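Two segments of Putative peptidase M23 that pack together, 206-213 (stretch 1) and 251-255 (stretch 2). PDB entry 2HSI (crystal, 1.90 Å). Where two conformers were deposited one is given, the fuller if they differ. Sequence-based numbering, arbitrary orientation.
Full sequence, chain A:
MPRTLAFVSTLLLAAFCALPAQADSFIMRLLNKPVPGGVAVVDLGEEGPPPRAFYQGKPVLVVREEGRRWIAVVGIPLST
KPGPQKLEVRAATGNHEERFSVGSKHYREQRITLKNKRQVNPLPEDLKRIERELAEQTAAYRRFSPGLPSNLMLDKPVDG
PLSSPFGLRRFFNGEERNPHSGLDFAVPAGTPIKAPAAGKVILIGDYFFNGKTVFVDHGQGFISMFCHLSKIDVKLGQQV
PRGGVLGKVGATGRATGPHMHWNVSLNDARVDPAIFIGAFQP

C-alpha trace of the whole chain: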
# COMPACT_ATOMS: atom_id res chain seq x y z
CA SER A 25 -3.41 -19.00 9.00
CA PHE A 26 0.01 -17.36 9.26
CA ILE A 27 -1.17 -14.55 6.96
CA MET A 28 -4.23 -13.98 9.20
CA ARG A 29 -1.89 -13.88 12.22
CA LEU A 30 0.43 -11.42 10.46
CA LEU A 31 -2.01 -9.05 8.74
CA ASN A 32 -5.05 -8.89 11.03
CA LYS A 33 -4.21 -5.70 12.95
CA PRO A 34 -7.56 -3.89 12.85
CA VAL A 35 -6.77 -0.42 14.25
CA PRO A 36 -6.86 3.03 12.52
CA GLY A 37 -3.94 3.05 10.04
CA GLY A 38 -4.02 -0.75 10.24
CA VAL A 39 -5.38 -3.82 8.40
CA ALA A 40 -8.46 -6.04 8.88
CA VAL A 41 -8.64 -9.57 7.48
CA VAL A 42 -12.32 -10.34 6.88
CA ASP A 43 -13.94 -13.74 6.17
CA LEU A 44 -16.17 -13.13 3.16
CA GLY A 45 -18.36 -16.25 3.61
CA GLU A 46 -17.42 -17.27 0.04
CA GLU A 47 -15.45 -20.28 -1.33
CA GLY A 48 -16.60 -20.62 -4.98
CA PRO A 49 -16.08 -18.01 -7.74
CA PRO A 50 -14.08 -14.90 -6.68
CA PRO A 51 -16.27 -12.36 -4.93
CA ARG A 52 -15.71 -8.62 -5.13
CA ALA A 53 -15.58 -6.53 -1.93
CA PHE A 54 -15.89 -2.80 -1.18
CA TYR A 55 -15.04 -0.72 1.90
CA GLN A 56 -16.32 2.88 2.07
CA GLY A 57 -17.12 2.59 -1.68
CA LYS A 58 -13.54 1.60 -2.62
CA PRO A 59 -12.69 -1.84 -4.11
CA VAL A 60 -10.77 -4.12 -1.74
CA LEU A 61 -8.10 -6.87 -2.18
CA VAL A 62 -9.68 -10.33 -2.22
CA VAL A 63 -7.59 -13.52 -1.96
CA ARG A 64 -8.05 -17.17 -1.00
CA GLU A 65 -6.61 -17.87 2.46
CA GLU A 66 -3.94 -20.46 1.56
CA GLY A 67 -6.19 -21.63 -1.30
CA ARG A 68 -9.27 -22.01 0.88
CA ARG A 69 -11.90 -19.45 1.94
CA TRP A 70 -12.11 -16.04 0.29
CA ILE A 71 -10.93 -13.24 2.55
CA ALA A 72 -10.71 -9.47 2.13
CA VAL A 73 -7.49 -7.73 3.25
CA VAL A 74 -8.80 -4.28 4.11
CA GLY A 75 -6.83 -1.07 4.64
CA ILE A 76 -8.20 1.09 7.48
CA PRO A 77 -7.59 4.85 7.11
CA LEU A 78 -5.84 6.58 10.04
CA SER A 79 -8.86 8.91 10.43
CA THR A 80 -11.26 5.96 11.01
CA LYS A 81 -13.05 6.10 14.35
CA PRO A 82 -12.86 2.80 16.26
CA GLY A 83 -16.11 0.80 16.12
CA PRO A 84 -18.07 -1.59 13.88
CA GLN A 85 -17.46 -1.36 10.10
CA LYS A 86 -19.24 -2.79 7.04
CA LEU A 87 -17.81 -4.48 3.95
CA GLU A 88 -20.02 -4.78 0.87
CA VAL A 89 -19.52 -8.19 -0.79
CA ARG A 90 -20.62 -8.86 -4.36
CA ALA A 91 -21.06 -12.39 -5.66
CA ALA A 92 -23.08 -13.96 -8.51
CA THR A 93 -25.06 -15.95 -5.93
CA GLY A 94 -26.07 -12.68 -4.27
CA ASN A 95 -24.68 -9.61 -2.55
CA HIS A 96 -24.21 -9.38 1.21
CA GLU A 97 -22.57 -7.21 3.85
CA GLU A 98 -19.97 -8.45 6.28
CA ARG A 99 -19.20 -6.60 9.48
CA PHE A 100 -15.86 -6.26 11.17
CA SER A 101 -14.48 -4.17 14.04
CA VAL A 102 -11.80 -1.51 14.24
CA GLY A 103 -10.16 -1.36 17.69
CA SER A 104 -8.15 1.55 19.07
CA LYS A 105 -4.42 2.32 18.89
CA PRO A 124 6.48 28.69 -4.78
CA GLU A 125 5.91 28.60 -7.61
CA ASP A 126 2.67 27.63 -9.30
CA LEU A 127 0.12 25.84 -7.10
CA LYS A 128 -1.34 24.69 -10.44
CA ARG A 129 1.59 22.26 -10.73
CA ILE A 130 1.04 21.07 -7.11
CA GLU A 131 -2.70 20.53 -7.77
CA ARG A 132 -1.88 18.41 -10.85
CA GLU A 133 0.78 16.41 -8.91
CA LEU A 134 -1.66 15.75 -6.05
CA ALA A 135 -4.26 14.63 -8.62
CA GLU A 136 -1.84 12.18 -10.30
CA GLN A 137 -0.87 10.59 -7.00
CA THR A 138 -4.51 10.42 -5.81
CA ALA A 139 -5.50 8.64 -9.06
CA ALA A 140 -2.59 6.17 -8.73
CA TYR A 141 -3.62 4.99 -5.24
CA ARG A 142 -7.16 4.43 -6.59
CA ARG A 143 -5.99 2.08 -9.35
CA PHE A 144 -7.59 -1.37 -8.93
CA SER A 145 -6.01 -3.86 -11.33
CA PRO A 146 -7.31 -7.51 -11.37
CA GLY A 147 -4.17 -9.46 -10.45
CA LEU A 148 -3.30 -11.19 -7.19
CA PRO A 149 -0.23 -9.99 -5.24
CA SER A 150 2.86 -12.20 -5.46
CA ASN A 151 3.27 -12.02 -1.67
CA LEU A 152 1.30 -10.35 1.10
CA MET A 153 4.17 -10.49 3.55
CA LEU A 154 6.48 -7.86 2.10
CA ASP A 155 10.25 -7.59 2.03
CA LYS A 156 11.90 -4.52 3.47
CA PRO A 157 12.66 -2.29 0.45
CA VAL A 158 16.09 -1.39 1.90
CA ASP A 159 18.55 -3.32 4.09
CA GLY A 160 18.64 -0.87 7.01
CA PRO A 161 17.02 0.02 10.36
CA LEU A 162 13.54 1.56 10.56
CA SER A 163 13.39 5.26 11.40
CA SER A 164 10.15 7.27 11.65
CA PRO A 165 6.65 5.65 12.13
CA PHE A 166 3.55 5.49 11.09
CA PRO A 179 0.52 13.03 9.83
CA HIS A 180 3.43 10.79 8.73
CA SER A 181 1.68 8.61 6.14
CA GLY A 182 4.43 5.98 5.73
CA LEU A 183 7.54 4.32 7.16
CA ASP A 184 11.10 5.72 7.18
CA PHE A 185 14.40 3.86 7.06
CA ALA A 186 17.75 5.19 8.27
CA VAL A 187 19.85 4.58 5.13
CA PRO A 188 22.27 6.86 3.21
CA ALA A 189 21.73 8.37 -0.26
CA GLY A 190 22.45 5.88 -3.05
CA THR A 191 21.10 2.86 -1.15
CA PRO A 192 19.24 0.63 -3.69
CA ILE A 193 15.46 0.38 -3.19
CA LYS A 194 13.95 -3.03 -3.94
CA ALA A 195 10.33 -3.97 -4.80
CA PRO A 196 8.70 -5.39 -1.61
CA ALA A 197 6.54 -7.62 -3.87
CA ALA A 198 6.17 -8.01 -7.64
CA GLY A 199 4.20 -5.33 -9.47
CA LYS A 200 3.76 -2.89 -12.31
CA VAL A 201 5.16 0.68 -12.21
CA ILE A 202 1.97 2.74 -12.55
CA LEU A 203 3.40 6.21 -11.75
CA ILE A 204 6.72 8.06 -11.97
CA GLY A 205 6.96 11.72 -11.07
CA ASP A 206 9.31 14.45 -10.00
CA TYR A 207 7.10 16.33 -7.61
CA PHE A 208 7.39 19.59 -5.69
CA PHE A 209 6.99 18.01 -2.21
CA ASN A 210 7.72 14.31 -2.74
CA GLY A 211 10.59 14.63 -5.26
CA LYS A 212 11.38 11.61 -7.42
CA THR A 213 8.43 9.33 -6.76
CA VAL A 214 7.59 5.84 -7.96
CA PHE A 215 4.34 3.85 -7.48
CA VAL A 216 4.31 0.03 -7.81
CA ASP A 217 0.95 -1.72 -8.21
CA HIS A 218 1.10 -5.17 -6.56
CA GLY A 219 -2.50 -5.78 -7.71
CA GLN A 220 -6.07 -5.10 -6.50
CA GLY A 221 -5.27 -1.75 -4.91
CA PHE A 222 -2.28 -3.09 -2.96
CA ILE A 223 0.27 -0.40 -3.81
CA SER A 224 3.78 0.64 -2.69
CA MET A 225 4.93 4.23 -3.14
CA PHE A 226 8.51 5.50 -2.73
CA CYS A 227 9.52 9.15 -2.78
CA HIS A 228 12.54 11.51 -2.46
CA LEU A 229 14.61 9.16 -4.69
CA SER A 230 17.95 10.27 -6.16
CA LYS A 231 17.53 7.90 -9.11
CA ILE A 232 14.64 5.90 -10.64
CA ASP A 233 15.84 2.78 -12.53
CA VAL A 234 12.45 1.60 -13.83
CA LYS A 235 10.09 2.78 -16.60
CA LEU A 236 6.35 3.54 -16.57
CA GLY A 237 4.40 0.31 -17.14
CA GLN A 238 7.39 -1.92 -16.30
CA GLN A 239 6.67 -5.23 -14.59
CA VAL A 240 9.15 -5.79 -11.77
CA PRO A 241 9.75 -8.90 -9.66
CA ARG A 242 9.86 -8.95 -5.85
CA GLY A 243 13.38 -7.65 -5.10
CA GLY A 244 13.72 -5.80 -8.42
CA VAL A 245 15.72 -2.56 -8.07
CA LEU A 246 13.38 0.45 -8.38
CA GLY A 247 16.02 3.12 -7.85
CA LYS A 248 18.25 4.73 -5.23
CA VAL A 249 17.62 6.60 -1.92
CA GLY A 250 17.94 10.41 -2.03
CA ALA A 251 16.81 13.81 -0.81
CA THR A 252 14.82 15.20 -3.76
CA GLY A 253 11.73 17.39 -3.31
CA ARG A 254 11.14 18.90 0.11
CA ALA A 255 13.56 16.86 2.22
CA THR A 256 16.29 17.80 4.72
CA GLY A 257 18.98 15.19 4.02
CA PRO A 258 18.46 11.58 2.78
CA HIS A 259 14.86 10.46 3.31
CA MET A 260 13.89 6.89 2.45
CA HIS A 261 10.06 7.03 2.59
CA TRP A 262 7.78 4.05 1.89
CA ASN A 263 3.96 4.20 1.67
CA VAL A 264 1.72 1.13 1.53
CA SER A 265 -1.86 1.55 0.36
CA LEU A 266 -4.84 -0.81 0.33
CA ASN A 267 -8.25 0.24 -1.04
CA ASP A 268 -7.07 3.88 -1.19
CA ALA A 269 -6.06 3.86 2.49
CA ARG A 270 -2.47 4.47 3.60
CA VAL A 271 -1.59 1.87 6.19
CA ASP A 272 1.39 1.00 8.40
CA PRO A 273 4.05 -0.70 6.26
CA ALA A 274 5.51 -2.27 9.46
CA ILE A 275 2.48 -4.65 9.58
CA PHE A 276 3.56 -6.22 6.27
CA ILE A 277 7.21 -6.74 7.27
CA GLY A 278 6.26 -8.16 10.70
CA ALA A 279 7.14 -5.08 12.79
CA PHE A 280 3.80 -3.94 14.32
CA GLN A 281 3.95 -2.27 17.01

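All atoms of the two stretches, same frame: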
# COMPACT_ATOMS: atom_id res chain seq x y z
N ASP A 206 8.33 13.64 -10.70
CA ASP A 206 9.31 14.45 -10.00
C ASP A 206 8.52 15.62 -9.45
O ASP A 206 8.27 16.62 -10.14
CB ASP A 206 10.44 14.92 -10.92
CG ASP A 206 11.71 15.31 -10.16
OD1 ASP A 206 11.62 15.78 -9.00
OD2 ASP A 206 12.82 15.14 -10.71
N TYR A 207 8.11 15.46 -8.20
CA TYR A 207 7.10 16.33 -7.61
C TYR A 207 7.69 17.38 -6.69
O TYR A 207 8.78 17.19 -6.16
CB TYR A 207 6.08 15.48 -6.85
CG TYR A 207 5.36 14.47 -7.72
CD1 TYR A 207 4.90 14.80 -8.99
CD2 TYR A 207 5.12 13.18 -7.25
CE1 TYR A 207 4.23 13.88 -9.79
CE2 TYR A 207 4.46 12.25 -8.03
CZ TYR A 207 4.01 12.60 -9.29
OH TYR A 207 3.35 11.67 -10.06
N PHE A 208 6.95 18.47 -6.52
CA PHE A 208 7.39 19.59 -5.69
C PHE A 208 7.72 19.18 -4.24
O PHE A 208 8.77 19.53 -3.73
CB PHE A 208 6.34 20.72 -5.70
CG PHE A 208 6.77 21.95 -4.95
CD1 PHE A 208 7.51 22.94 -5.59
CD2 PHE A 208 6.47 22.11 -3.59
CE1 PHE A 208 7.93 24.08 -4.89
CE2 PHE A 208 6.88 23.23 -2.89
CZ PHE A 208 7.61 24.22 -3.54
N PHE A 209 6.80 18.45 -3.60
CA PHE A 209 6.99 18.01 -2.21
C PHE A 209 7.72 16.67 -2.11
O PHE A 209 8.71 16.55 -1.37
CB PHE A 209 5.65 17.94 -1.48
CG PHE A 209 4.97 19.27 -1.32
CD1 PHE A 209 5.48 20.22 -0.43
CD2 PHE A 209 3.83 19.59 -2.05
CE1 PHE A 209 4.86 21.46 -0.28
CE2 PHE A 209 3.20 20.83 -1.90
CZ PHE A 209 3.72 21.77 -1.02
N ASN A 210 7.24 15.68 -2.85
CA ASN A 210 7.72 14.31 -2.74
C ASN A 210 8.99 13.98 -3.53
O ASN A 210 9.56 12.92 -3.34
CB ASN A 210 6.60 13.32 -3.13
CG ASN A 210 5.50 13.24 -2.07
OD1 ASN A 210 5.71 13.62 -0.92
ND2 ASN A 210 4.33 12.72 -2.46
N GLY A 211 9.42 14.89 -4.40
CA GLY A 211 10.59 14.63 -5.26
C GLY A 211 10.39 13.46 -6.20
O GLY A 211 9.26 13.21 -6.66
N LYS A 212 11.47 12.75 -6.51
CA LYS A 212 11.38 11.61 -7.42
C LYS A 212 10.57 10.50 -6.76
O LYS A 212 10.93 10.00 -5.69
CB LYS A 212 12.75 11.10 -7.89
CG LYS A 212 13.58 12.14 -8.64
CD LYS A 212 14.77 11.50 -9.34
CE LYS A 212 15.83 12.55 -9.65
NZ LYS A 212 15.30 13.73 -10.38
N THR A 213 9.45 10.17 -7.39
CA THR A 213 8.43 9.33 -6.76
C THR A 213 8.10 8.21 -7.71
O THR A 213 7.99 8.45 -8.91
CB THR A 213 7.16 10.16 -6.45
OG1 THR A 213 7.51 11.26 -5.60
CG2 THR A 213 6.08 9.31 -5.75
N ALA A 251 17.32 12.68 -1.57
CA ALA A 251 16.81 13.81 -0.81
C ALA A 251 16.09 14.82 -1.70
O ALA A 251 16.04 16.01 -1.39
CB ALA A 251 17.96 14.51 -0.08
N THR A 252 15.52 14.33 -2.81
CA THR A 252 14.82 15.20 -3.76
C THR A 252 13.47 15.67 -3.21
O THR A 252 12.93 15.08 -2.28
CB THR A 252 14.62 14.54 -5.14
OG1 THR A 252 13.95 13.28 -4.99
CG2 THR A 252 15.96 14.35 -5.85
N GLY A 253 12.94 16.74 -3.80
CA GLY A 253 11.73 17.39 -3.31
C GLY A 253 12.00 18.15 -2.03
O GLY A 253 13.10 18.67 -1.84
N ARG A 254 11.00 18.20 -1.16
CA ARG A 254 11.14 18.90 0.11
C ARG A 254 11.62 17.96 1.22
O ARG A 254 10.84 17.48 2.04
CB ARG A 254 9.85 19.63 0.50
CG ARG A 254 9.48 20.76 -0.46
CD ARG A 254 8.65 21.83 0.22
NE ARG A 254 9.44 22.66 1.12
CZ ARG A 254 8.93 23.50 2.01
NH1 ARG A 254 7.62 23.64 2.14
NH2 ARG A 254 9.74 24.22 2.78
N ALA A 255 12.92 17.70 1.22
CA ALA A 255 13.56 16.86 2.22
C ALA A 255 14.81 17.53 2.77
O ALA A 255 15.50 18.27 2.06
CB ALA A 255 13.89 15.49 1.64

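How does Arg254, which has more of its surface covered across this contact than any other residue, hold on to the first stretch? Its backbone makes the polar link: Arg254 N donates to Phe209 O at 2.8 Å, with a nearly straight N-H...acceptor angle of 161°. The side chain adds the apolar part. Its CB leaves sideways, and the methylenes then run past two aromatic rings, Arg254 CD lying 3.8 Å from Phe208 CE2 and 3.6 Å from Phe209 CD1. Both approaches are oblique. The guanidinium makes no hydrogen bond or salt bridge to the first stretch, and Phe209 CE1 lies at its edge, near its plane. The residue is exposed and poorly ordered, so its contacts are to be read with some caution.

What does Thr252, the next most covered residue, contribute? Its CB points toward the first stretch, and with chi1 in the p well the hydroxyl reaches the backbone NH of Lys212. Lys212 N donates to Thr252 OG1 at 3.0 Å and 168°, so a side chain here takes up a main-chain NH. The same oxygen sits 3.6 Å from Gly211 CA, placing it close against the backbone there, and it is also hydrogen-bonded elsewhere in the structure.

Why can the two backbones come so close between these anchors? Glycine faces glycine: the CA atoms of Gly211 and Gly253 are 3.6 Å apart, and Gly211 CA is 3.5 Å from Gly253 N. An ideal CB on Gly211 would lie 2.4 Å from Thr252 C, and one on Gly253 would lie 2.3 Å from Gly211 N; both are clashes. Each residue also has positive phi, 63° and 73° respectively, which by itself favours glycine.

What keeps the first stretch in shape to receive these partners? Tyr207 and Gly211 pair through their backbones, Tyr207 N to Gly211 O and Gly211 N to Tyr207 O, each at 3.0 Å, closing the loop that carries Phe208 and Phe209. Gly211 O also accepts from Thr213 OG1 at 2.8 Å. Beyond the loop, Lys212 NZ forms a salt bridge with Asp206 OD2 at 2.9 Å; its charge is thus engaged within its own stretch, while its backbone NH serves Thr252.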